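Local coordinates for oxidized polyvinyl alcohol hydrolase (PDB 3WLA), which hydrolyses beta-diketones such as 4,6-nonanedione, and oxidized polyvinyl alcohol in the second step of polyvinyl alcohol degradation, at residues 60-63 with 64-68; 73-77 with 78-82; 85-88 with 89-92; 298-301 with 302-305; 325-329 with 330-334. All coordinates share one frame; numbering follows the deposited sequence.

Interaction 1: residues 60-63 with 64-68; sequences TNWN and LNVPR
Leu64 folds back over the first turn of the short helix 60-65 and makes the close-packed part of this contact. Its backbone N donates to Thr60 O at 3.1 Å, and its CG settles 3.6 Å from the same Thr60 O. CG lies beside the backbone N (chi1 -71°), which turns the isobutyl group back along the helix; the branch CD1 then comes within 4.4 Å of Thr60 CG2. These groups are buried.

One turn further on, the helix runs out. Asn65 N is held by Asn61 O at 2.8 Å, with a weak second bond to Trp62 O, and Val66 N closes the last turn with a fairly straight bond to Trp62 O (2.8 Å, 158° at the hydrogen). Trp62 O therefore takes both final amides, one firmly and one weakly, before Val66 leaves helical geometry.

The other flank is looser and wetter. Here a water donates to Asn61 OD1 at 2.7 Å and also to Asn65 OD1, so two side-chain carbonyls four residues apart share it; the amide nitrogen of Asn61 is taken by Asn95. Beside Trp62 the packing is thin: Val66 CG2 lies 4.1 Å from Trp62 CB, and the indole itself meets that methyl only obliquely.

The helix belongs to a beta-alpha-beta unit between strands 47-53 and 81-85 of the alpha/beta-hydrolase sheet. Leu64 rests on Val82 and Ser84 of strand 81-85 and on Val36 of strand 31-38, while Asn63, on another face, touches Val54 and Trp287.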
# COMPACT_ATOMS: atom_id res chain seq x y z
N THR A 60 6.53 -3.70 12.55
CA THR A 60 5.88 -4.75 11.75
C THR A 60 5.11 -5.73 12.65
O THR A 60 3.95 -6.12 12.33
CB THR A 60 6.91 -5.50 10.89
OG1 THR A 60 7.35 -4.60 9.85
CG2 THR A 60 6.32 -6.82 10.21
N ASN A 61 5.70 -6.11 13.77
CA ASN A 61 4.99 -7.04 14.66
C ASN A 61 3.72 -6.42 15.28
O ASN A 61 2.79 -7.16 15.57
CB ASN A 61 5.92 -7.57 15.74
CG ASN A 61 6.76 -8.71 15.24
OD1 ASN A 61 6.50 -9.30 14.19
ND2 ASN A 61 7.80 -9.05 16.02
N TRP A 62 3.69 -5.11 15.49
CA TRP A 62 2.47 -4.50 16.00
C TRP A 62 1.37 -4.65 14.97
O TRP A 62 0.27 -5.03 15.32
CB TRP A 62 2.63 -3.01 16.28
CG TRP A 62 3.71 -2.67 17.24
CD1 TRP A 62 4.54 -3.54 17.91
CD2 TRP A 62 4.13 -1.35 17.59
NE1 TRP A 62 5.45 -2.83 18.66
CE2 TRP A 62 5.22 -1.48 18.47
CE3 TRP A 62 3.68 -0.06 17.25
CZ2 TRP A 62 5.88 -0.37 19.01
CZ3 TRP A 62 4.34 1.06 17.80
CH2 TRP A 62 5.42 0.89 18.66
N ASN A 63 1.66 -4.31 13.72
CA ASN A 63 0.68 -4.41 12.68
C ASN A 63 0.10 -5.83 12.60
O ASN A 63 -1.07 -6.01 12.32
CB ASN A 63 1.34 -3.98 11.37
CG ASN A 63 0.45 -4.15 10.17
OD1 ASN A 63 0.32 -5.26 9.65
ND2 ASN A 63 -0.15 -3.04 9.70
N LEU A 64 0.93 -6.84 12.82
CA LEU A 64 0.49 -8.23 12.78
C LEU A 64 -0.22 -8.70 14.02
O LEU A 64 -1.17 -9.52 13.93
CB LEU A 64 1.69 -9.17 12.61
CG LEU A 64 2.36 -9.14 11.25
CD1 LEU A 64 3.59 -10.07 11.23
CD2 LEU A 64 1.33 -9.64 10.24
N ASN A 65 0.20 -8.20 15.18
CA ASN A 65 -0.33 -8.75 16.43
C ASN A 65 -1.03 -7.90 17.43
O ASN A 65 -1.54 -8.43 18.43
CB ASN A 65 0.82 -9.43 17.20
CG ASN A 65 1.55 -10.42 16.36
OD1 ASN A 65 2.79 -10.48 16.39
ND2 ASN A 65 0.83 -11.21 15.61
N VAL A 66 -1.03 -6.59 17.22
CA VAL A 66 -1.62 -5.71 18.17
C VAL A 66 -2.84 -5.09 17.53
O VAL A 66 -2.74 -4.47 16.47
CB VAL A 66 -0.59 -4.62 18.52
CG1 VAL A 66 -1.19 -3.63 19.46
CG2 VAL A 66 0.67 -5.31 19.12
N PRO A 67 -4.00 -5.25 18.17
CA PRO A 67 -5.25 -4.71 17.66
C PRO A 67 -5.20 -3.28 17.28
O PRO A 67 -5.72 -2.94 16.22
CB PRO A 67 -6.23 -4.97 18.78
CG PRO A 67 -5.75 -6.27 19.31
CD PRO A 67 -4.26 -6.09 19.36
N ARG A 68 -4.61 -2.45 18.13
CA ARG A 68 -4.52 -1.04 17.88
C ARG A 68 -3.82 -0.72 16.56
O ARG A 68 -4.09 0.30 15.92
CB ARG A 68 -3.74 -0.40 19.05
CG ARG A 68 -3.65 1.05 19.03
CD ARG A 68 -3.08 1.57 20.39
NE ARG A 68 -1.66 1.32 20.64
CZ ARG A 68 -1.03 1.76 21.74
NH1 ARG A 68 -1.72 2.43 22.66
NH2 ARG A 68 0.31 1.57 21.88
O HOH W 1 5.20 -11.67 14.66

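Interaction 2: residues 73-77 with 78-82; sequences AKLAE and HGYMV
Leu75 O receives His78 N at 2.9 Å and, across the turn, Tyr80 N in a weak bond at 3.3 Å. The His78 amide comes from well above the carbonyl plane, 61° out of it, in the i to i+3 bond of a tight coil. Earlier in the turn, Ala76 N bonds to Ala73 O and Glu77 N to Lys74 O. A water outside the coil accepts from Lys74 NZ at 3.1 Å and, weakly, from His78 NE2, joining the two side chains; Lys74 also forms a long, weak ion pair with Asp293.

The imidazole lies over the turn with CD2 3.5 Å from Lys74 O, which sits near the ring plane at its edge, while Glu77 O lies over one face. His78 CG is beside the backbone N (chi1 -60°), and this swings the ring back toward Lys74. Gly79 turns the chain out of the coil at a phi of 97°, where any CB would collide with the carbonyl before it.

Beyond the glycine, Tyr80 brings the edge of its ring to Leu75 O, with CD2 in the lead. Ala76 CA makes a CH···O contact to Tyr80 O at 3.1 Å. Packing finishes the inner side: Val82 CG2 sits 3.9 Å from Leu75 CB and 4.2 Å from Ala76 CB, as strand 81-85 gets under way.

Chemically, the turn is divided: apolar groups face the sheet, with Tyr80 OH bonded to Asn301 of helix 292-304, whereas the outer side carries lysine, glutamate and histidine. A positive charge on Lys74 would probably disfavour protonation of His78, with Glu77 pulling the other way.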
# COMPACT_ATOMS: atom_id res chain seq x y z
N ALA A 73 -2.37 -10.39 11.53
CA ALA A 73 -2.12 -11.82 11.53
C ALA A 73 -3.44 -12.61 11.61
O ALA A 73 -3.50 -13.79 11.28
CB ALA A 73 -1.19 -12.24 12.76
N LYS A 74 -4.48 -11.96 12.08
CA LYS A 74 -5.77 -12.62 12.24
C LYS A 74 -6.33 -13.13 10.90
O LYS A 74 -7.06 -14.14 10.87
CB LYS A 74 -6.74 -11.65 12.91
CG LYS A 74 -8.15 -12.16 13.20
CD LYS A 74 -8.20 -13.14 14.34
CE LYS A 74 -9.67 -13.52 14.63
NZ LYS A 74 -10.53 -12.30 14.70
N LEU A 75 -5.94 -12.49 9.80
CA LEU A 75 -6.42 -12.91 8.51
C LEU A 75 -5.97 -14.36 8.18
O LEU A 75 -6.61 -15.04 7.40
CB LEU A 75 -5.98 -11.96 7.42
CG LEU A 75 -6.74 -10.64 7.20
CD1 LEU A 75 -8.23 -10.92 7.13
CD2 LEU A 75 -6.43 -9.64 8.26
N ALA A 76 -4.86 -14.81 8.77
CA ALA A 76 -4.41 -16.16 8.53
C ALA A 76 -5.44 -17.17 9.09
O ALA A 76 -5.46 -18.31 8.67
CB ALA A 76 -3.08 -16.40 9.18
N GLU A 77 -6.28 -16.74 10.04
CA GLU A 77 -7.29 -17.63 10.59
C GLU A 77 -8.44 -17.84 9.59
O GLU A 77 -9.24 -18.77 9.75
CB GLU A 77 -7.85 -17.04 11.89
CG GLU A 77 -6.90 -17.16 13.03
CD GLU A 77 -7.40 -16.49 14.32
OE1 GLU A 77 -8.63 -16.25 14.49
OE2 GLU A 77 -6.55 -16.22 15.20
N HIS A 78 -8.47 -17.03 8.53
CA HIS A 78 -9.52 -17.08 7.53
C HIS A 78 -9.03 -17.52 6.14
O HIS A 78 -9.67 -17.25 5.12
CB HIS A 78 -10.19 -15.72 7.42
CG HIS A 78 -10.81 -15.26 8.70
ND1 HIS A 78 -12.09 -15.60 9.08
CD2 HIS A 78 -10.30 -14.54 9.73
CE1 HIS A 78 -12.33 -15.14 10.29
NE2 HIS A 78 -11.26 -14.49 10.71
N GLY A 79 -7.87 -18.17 6.11
CA GLY A 79 -7.37 -18.72 4.88
C GLY A 79 -6.35 -17.93 4.11
O GLY A 79 -5.89 -18.38 3.07
N TYR A 80 -6.02 -16.75 4.61
CA TYR A 80 -5.03 -15.93 3.91
C TYR A 80 -3.61 -16.18 4.37
O TYR A 80 -3.36 -16.37 5.58
CB TYR A 80 -5.30 -14.46 4.20
CG TYR A 80 -6.55 -14.02 3.57
CD1 TYR A 80 -6.54 -13.59 2.25
CD2 TYR A 80 -7.76 -14.09 4.25
CE1 TYR A 80 -7.74 -13.24 1.60
CE2 TYR A 80 -8.94 -13.75 3.61
CZ TYR A 80 -8.91 -13.33 2.28
OH TYR A 80 -10.09 -13.04 1.60
N MET A 81 -2.68 -16.22 3.41
CA MET A 81 -1.26 -16.28 3.77
C MET A 81 -0.91 -14.79 4.03
O MET A 81 -1.09 -13.95 3.13
CB MET A 81 -0.45 -16.78 2.59
CG MET A 81 1.02 -16.38 2.66
SD MET A 81 1.90 -17.01 4.12
CE MET A 81 2.49 -18.60 3.43
N VAL A 82 -0.44 -14.45 5.22
CA VAL A 82 -0.09 -13.04 5.54
C VAL A 82 1.45 -12.90 5.58
O VAL A 82 2.14 -13.66 6.30
CB VAL A 82 -0.69 -12.65 6.92
CG1 VAL A 82 -0.44 -11.15 7.30
CG2 VAL A 82 -2.20 -12.94 6.90
O HOH W 2 -11.37 -11.86 11.79

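Interaction 3: residues 85-88 with 89-92; sequences PVRQ and CAEQ
The chain leaves strand 81-85 extended through Val86 and Arg87, then coils into a short 3-10 segment, Ala90 N bonding to Arg87 O and Glu91 N to Gln88 O, each at 3.0 Å. Both amides approach from above the acceptor's carbonyl plane, by 55° at Arg87 O. After Ala90 the path bends again, for Glu91 and Gln92 both take positive phi. A water spans this bend: it lies 2.9 Å from Arg87 O, to which it can donate, and accepts from Gln92 N at 2.8 Å.

Val86 reaches across the turn with CG1, which touches Ala90 CB at 3.8 Å and lies 4.0 Å from Gln92 CA. That methyl is set anti to the backbone N (chi1 176°), which directs it at Ala90 and Gln92. Ala90 CB also rests 3.5 Å from Arg87 O, the carbonyl that its own amide binds.

On the other flank, Cys89 SG packs 3.7 Å from Arg87 CB. The sulfur stands between its own backbone N and carbonyl carbon (chi1 55°) and bonds to Cys101 in a disulfide. The guanidinium of Arg87, reached through a bend at chi3, meets Ala90 only obliquely; it donates to Gly97 O, and weakly to Gly55 O and Thr56 O.

Arg87 is thus gripped at both ends, its carbonyl by the Ala90 amide, with a water close by, its guanidinium by backbone carbonyls. A buried positive charge is probably stabilised by these oxygens; the side chain of Arg87 is about 9 Å from that of Ser162, the likely nucleophile, while the disulfide ties the turn covalently to the loop at Cys101.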
# COMPACT_ATOMS: atom_id res chain seq x y z
N PRO A 85 6.41 -7.31 5.38
CA PRO A 85 7.80 -6.94 5.12
C PRO A 85 8.32 -5.92 6.08
O PRO A 85 7.59 -5.05 6.52
CB PRO A 85 7.76 -6.42 3.70
CG PRO A 85 6.43 -5.65 3.71
CD PRO A 85 5.49 -6.55 4.49
N VAL A 86 9.60 -6.05 6.42
CA VAL A 86 10.26 -5.12 7.31
C VAL A 86 10.91 -3.96 6.50
O VAL A 86 11.56 -4.19 5.45
CB VAL A 86 11.34 -5.84 8.17
CG1 VAL A 86 12.08 -4.80 9.02
CG2 VAL A 86 10.62 -6.89 9.11
N ARG A 87 10.74 -2.74 6.98
CA ARG A 87 11.29 -1.55 6.28
C ARG A 87 12.84 -1.59 6.31
O ARG A 87 13.41 -1.97 7.33
CB ARG A 87 10.82 -0.27 6.97
CG ARG A 87 9.29 0.04 6.84
CD ARG A 87 8.82 1.04 7.90
NE ARG A 87 9.05 0.40 9.21
CZ ARG A 87 8.89 0.99 10.39
NH1 ARG A 87 8.46 2.26 10.46
NH2 ARG A 87 9.18 0.27 11.51
N GLN A 88 13.49 -1.14 5.24
CA GLN A 88 14.97 -1.11 5.19
C GLN A 88 15.56 -0.42 6.42
O GLN A 88 16.50 -0.93 7.04
CB GLN A 88 15.47 -0.35 3.95
CG GLN A 88 15.19 -1.03 2.67
CD GLN A 88 15.55 -0.20 1.46
OE1 GLN A 88 14.74 -0.06 0.53
NE2 GLN A 88 16.77 0.35 1.45
N CYS A 89 15.00 0.74 6.79
CA CYS A 89 15.47 1.55 7.92
C CYS A 89 15.36 0.86 9.29
O CYS A 89 16.04 1.28 10.26
CB CYS A 89 14.70 2.91 7.96
SG CYS A 89 12.86 2.57 8.02
N ALA A 90 14.50 -0.14 9.42
CA ALA A 90 14.36 -0.84 10.70
C ALA A 90 15.47 -1.89 10.85
O ALA A 90 15.54 -2.58 11.85
CB ALA A 90 12.96 -1.52 10.81
N GLU A 91 16.31 -1.99 9.83
CA GLU A 91 17.43 -2.93 9.79
C GLU A 91 17.09 -4.35 10.29
O GLU A 91 17.69 -4.88 11.23
CB GLU A 91 18.60 -2.32 10.57
CG GLU A 91 19.26 -1.14 9.83
CD GLU A 91 20.39 -0.51 10.62
OE1 GLU A 91 20.12 0.05 11.71
OE2 GLU A 91 21.57 -0.59 10.17
N GLN A 92 16.07 -4.94 9.67
CA GLN A 92 15.63 -6.31 9.98
C GLN A 92 15.00 -6.61 11.33
O GLN A 92 14.74 -7.79 11.62
CB GLN A 92 16.78 -7.27 9.75
CG GLN A 92 17.39 -7.09 8.40
CD GLN A 92 18.10 -8.36 7.89
OE1 GLN A 92 17.49 -9.24 7.27
NE2 GLN A 92 19.41 -8.44 8.13
O HOH W 3 15.43 -4.04 7.13

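Interaction 4: residues 298-301 with 302-305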
# COMPACT_ATOMS: atom_id res chain seq x y z
N TRP A 298 -13.50 -8.07 5.72
CA TRP A 298 -14.41 -7.63 4.70
C TRP A 298 -13.62 -7.15 3.53
O TRP A 298 -13.89 -7.54 2.38
CB TRP A 298 -15.29 -6.47 5.18
CG TRP A 298 -16.08 -5.85 4.04
CD1 TRP A 298 -17.23 -6.34 3.45
CD2 TRP A 298 -15.70 -4.69 3.28
NE1 TRP A 298 -17.57 -5.55 2.38
CE2 TRP A 298 -16.65 -4.54 2.25
CE3 TRP A 298 -14.65 -3.77 3.37
CZ2 TRP A 298 -16.57 -3.49 1.30
CZ3 TRP A 298 -14.57 -2.73 2.43
CH2 TRP A 298 -15.52 -2.60 1.42
N ALA A 299 -12.61 -6.33 3.80
CA ALA A 299 -11.82 -5.76 2.71
C ALA A 299 -11.07 -6.85 1.92
O ALA A 299 -11.06 -6.84 0.67
CB ALA A 299 -10.81 -4.73 3.27
N LEU A 300 -10.44 -7.78 2.64
CA LEU A 300 -9.70 -8.82 1.93
C LEU A 300 -10.63 -9.76 1.17
O LEU A 300 -10.31 -10.12 0.04
CB LEU A 300 -8.77 -9.63 2.85
CG LEU A 300 -7.32 -9.14 3.04
CD1 LEU A 300 -6.43 -9.45 1.79
CD2 LEU A 300 -7.33 -7.65 3.35
N ASN A 301 -11.75 -10.18 1.76
CA ASN A 301 -12.69 -11.03 1.01
C ASN A 301 -13.22 -10.28 -0.22
O ASN A 301 -13.46 -10.90 -1.26
CB ASN A 301 -13.89 -11.46 1.87
CG ASN A 301 -13.54 -12.52 2.84
OD1 ASN A 301 -12.54 -13.25 2.70
ND2 ASN A 301 -14.39 -12.65 3.85
N THR A 302 -13.41 -8.96 -0.11
CA THR A 302 -13.88 -8.17 -1.24
C THR A 302 -12.80 -8.22 -2.36
O THR A 302 -13.11 -8.42 -3.55
CB THR A 302 -14.14 -6.69 -0.82
OG1 THR A 302 -15.24 -6.64 0.09
CG2 THR A 302 -14.46 -5.80 -2.02
N MET A 303 -11.53 -8.05 -2.00
CA MET A 303 -10.50 -8.13 -3.02
C MET A 303 -10.39 -9.59 -3.54
O MET A 303 -10.20 -9.84 -4.74
CB MET A 303 -9.16 -7.63 -2.45
CG MET A 303 -9.19 -6.10 -2.16
SD MET A 303 -7.58 -5.49 -1.68
CE MET A 303 -7.47 -6.20 -0.11
N ALA A 304 -10.54 -10.55 -2.66
CA ALA A 304 -10.41 -11.93 -3.09
C ALA A 304 -11.55 -12.33 -4.02
O ALA A 304 -11.47 -13.33 -4.71
CB ALA A 304 -10.40 -12.83 -1.90
N SER A 305 -12.63 -11.54 -4.03
CA SER A 305 -13.77 -11.85 -4.90
C SER A 305 -13.53 -11.36 -6.32
O SER A 305 -14.37 -11.54 -7.23
CB SER A 305 -15.05 -11.18 -4.38
OG SER A 305 -15.11 -9.79 -4.71
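Trp298 O is gripped twice by one residue: Thr302 N at 2.9 Å and the hydroxyl Thr302 OG1 at 2.8 Å. They reach it from opposite faces of the carbonyl plane, the hydroxyl 40° out of it. This is the last part of helix 292-304 in the alpha/beta-hydrolase fold, and a threonine hydroxyl returned to the carbonyl four residues back is a familiar way to satisfy that group inside a helix. OG1 stands beside its own backbone N (chi1 -67°), directed back along the helix.

The same oxygen lies over one face of the Trp298 indole, 3.3 Å above the plane and toward the rim, with CE2 its nearest ring atom. The ring is brought there with CG anti to the backbone N (chi1 170°). Indole NE1 turns to Thr318, not to Thr302. With an alanine in place of Trp298, Thr302 OG1 would probably lose the aromatic cover over it, and Thr318 its indole N-H partner.

Around the helix, Met303 N bonds to Ala299 O at 3.0 Å and Ala304 N to Leu300 O at 2.7 Å. Met303 bends at chi3 and carries its methyl CE against the fork of Leu300, 3.8 Å from CD2 and 3.9 Å from CD1. Met303 and Thr302 both rest on Ile235 of strand 232-238, so this face of the helix packs on the central sheet. Toward strand 81-85, Asn301 OD1 accepts from Tyr80 OH.

As the helix ends, Ser305 turns its hydroxyl inward, and Thr302 O takes both Ser305 N and, at 2.7 Å, Ser305 OG.

Interaction 5: residues 325-329 with 330-334; sequences SCKIG and RFTDH
Lys327 bends its side chain back over the turn that follows its own strand and places its ammonium between two backbone carbonyls. NZ donates to Arg330 O at 2.7 Å, in the carbonyl plane and on a lone pair, and to Ile328 O at 3.2 Å. CG starts between the backbone N and the carbonyl carbon (chi1 81°), and bends at chi3 and chi4 curl the chain round. Along the way CD comes 3.3 Å from Arg330 O, and CE packs on the methyl of Thr332, 3.6 Å from CG2. Replacing Lys327 with a leucine would probably leave Arg330 O without its ammonium donor and the turn freer to shift.

Gly329 makes the bend, at phi 98° and psi -160°, angles at which a side chain would collide with the preceding carbonyl. The turn leaves strand 325-328, the antiparallel edge strand of the alpha/beta-hydrolase sheet, which Cys326 fastens to strand 274-280 by its disulfide with Cys279.

From there the chain crosses to helix 257-269. Arg330 bends at chi3, with NE bonded to Asn266 and NH2 to Pro212 O. Ser265, a charge-relay residue by similarity, bonds to Phe331 N through OG. Farther along, His334 ND1 donates to Asp333 OD1 at 2.6 Å, and His334 CE1 stands 3.1 Å above the Phe331 ring plane, toward its rim.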
# COMPACT_ATOMS: atom_id res chain seq x y z
N SER A 325 -18.17 3.64 4.76
CA SER A 325 -19.07 3.93 3.66
C SER A 325 -18.20 3.80 2.40
O SER A 325 -17.28 4.60 2.19
CB SER A 325 -19.60 5.35 3.83
OG SER A 325 -20.35 5.76 2.70
N CYS A 326 -18.46 2.78 1.59
CA CYS A 326 -17.68 2.60 0.37
C CYS A 326 -18.57 2.69 -0.91
O CYS A 326 -19.77 2.33 -0.87
CB CYS A 326 -17.01 1.24 0.41
SG CYS A 326 -16.10 0.87 1.98
N LYS A 327 -17.97 3.18 -2.00
CA LYS A 327 -18.67 3.31 -3.27
C LYS A 327 -17.68 2.86 -4.36
O LYS A 327 -16.47 2.98 -4.18
CB LYS A 327 -19.10 4.79 -3.50
CG LYS A 327 -18.00 5.71 -4.02
CD LYS A 327 -18.51 7.13 -4.42
CE LYS A 327 -19.01 7.20 -5.90
NZ LYS A 327 -17.92 7.36 -6.96
N ILE A 328 -18.17 2.34 -5.48
CA ILE A 328 -17.27 1.96 -6.56
C ILE A 328 -16.91 3.29 -7.20
O ILE A 328 -17.73 4.21 -7.21
CB ILE A 328 -17.93 1.02 -7.60
CG1 ILE A 328 -18.11 -0.37 -6.97
CG2 ILE A 328 -17.05 0.90 -8.82
CD1 ILE A 328 -18.97 -1.36 -7.78
N GLY A 329 -15.68 3.42 -7.70
CA GLY A 329 -15.29 4.67 -8.34
C GLY A 329 -14.50 5.68 -7.49
O GLY A 329 -13.90 5.29 -6.46
N ARG A 330 -14.49 6.96 -7.90
CA ARG A 330 -13.74 7.98 -7.16
C ARG A 330 -14.48 8.50 -5.94
O ARG A 330 -15.70 8.32 -5.79
CB ARG A 330 -13.41 9.16 -8.07
CG ARG A 330 -14.66 9.91 -8.58
CD ARG A 330 -14.33 11.12 -9.47
NE ARG A 330 -13.83 12.26 -8.72
CZ ARG A 330 -14.57 13.13 -8.04
NH1 ARG A 330 -15.90 12.99 -8.01
NH2 ARG A 330 -13.98 14.15 -7.38
N PHE A 331 -13.75 9.13 -5.02
CA PHE A 331 -14.44 9.69 -3.87
C PHE A 331 -15.34 10.88 -4.32
O PHE A 331 -14.93 11.69 -5.15
CB PHE A 331 -13.44 10.21 -2.83
CG PHE A 331 -12.79 9.12 -2.01
CD1 PHE A 331 -13.48 8.51 -0.99
CD2 PHE A 331 -11.48 8.71 -2.28
CE1 PHE A 331 -12.87 7.48 -0.23
CE2 PHE A 331 -10.86 7.70 -1.55
CZ PHE A 331 -11.55 7.08 -0.51
N THR A 332 -16.54 10.97 -3.75
CA THR A 332 -17.44 12.09 -4.05
C THR A 332 -17.66 12.83 -2.73
O THR A 332 -18.21 13.95 -2.72
CB THR A 332 -18.79 11.61 -4.61
OG1 THR A 332 -19.45 10.78 -3.64
CG2 THR A 332 -18.58 10.80 -5.89
N ASP A 333 -17.16 12.25 -1.63
CA ASP A 333 -17.32 12.89 -0.33
C ASP A 333 -16.16 13.75 0.23
O ASP A 333 -16.24 14.22 1.37
CB ASP A 333 -17.73 11.87 0.71
CG ASP A 333 -16.54 10.95 1.15
OD1 ASP A 333 -15.45 11.05 0.54
OD2 ASP A 333 -16.75 10.14 2.09
N HIS A 334 -15.10 13.97 -0.54
CA HIS A 334 -13.97 14.77 -0.07
C HIS A 334 -14.13 16.28 -0.34
O HIS A 334 -13.75 17.12 0.51
CB HIS A 334 -12.67 14.29 -0.72
CG HIS A 334 -12.19 12.95 -0.22
ND1 HIS A 334 -13.04 11.98 0.25
CD2 HIS A 334 -10.94 12.44 -0.11
CE1 HIS A 334 -12.34 10.92 0.63
NE2 HIS A 334 -11.06 11.17 0.41

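In the fold
Every contact is local and the five run in series, none enclosing or crossing another. Interaction 1 closes turns of helix 60-65, and interaction 2 closes the turn leading into strand 81-85; the two meet where Leu64 O bonds to Ala73 N and where Leu64 packs on Val82. Interaction 3 follows as that strand ends, touching interaction 1 where Thr60 OG1 nears Pro85 O. Far later in sequence, interaction 4 ends helix 292-304 and joins interaction 2 through Tyr80 and Asn301. Interaction 5 turns the chain off edge strand 325-328, with Trp298 CH2 resting on Cys326 SG. Interactions 3 and 5 lie on opposite sides of the chain's centre.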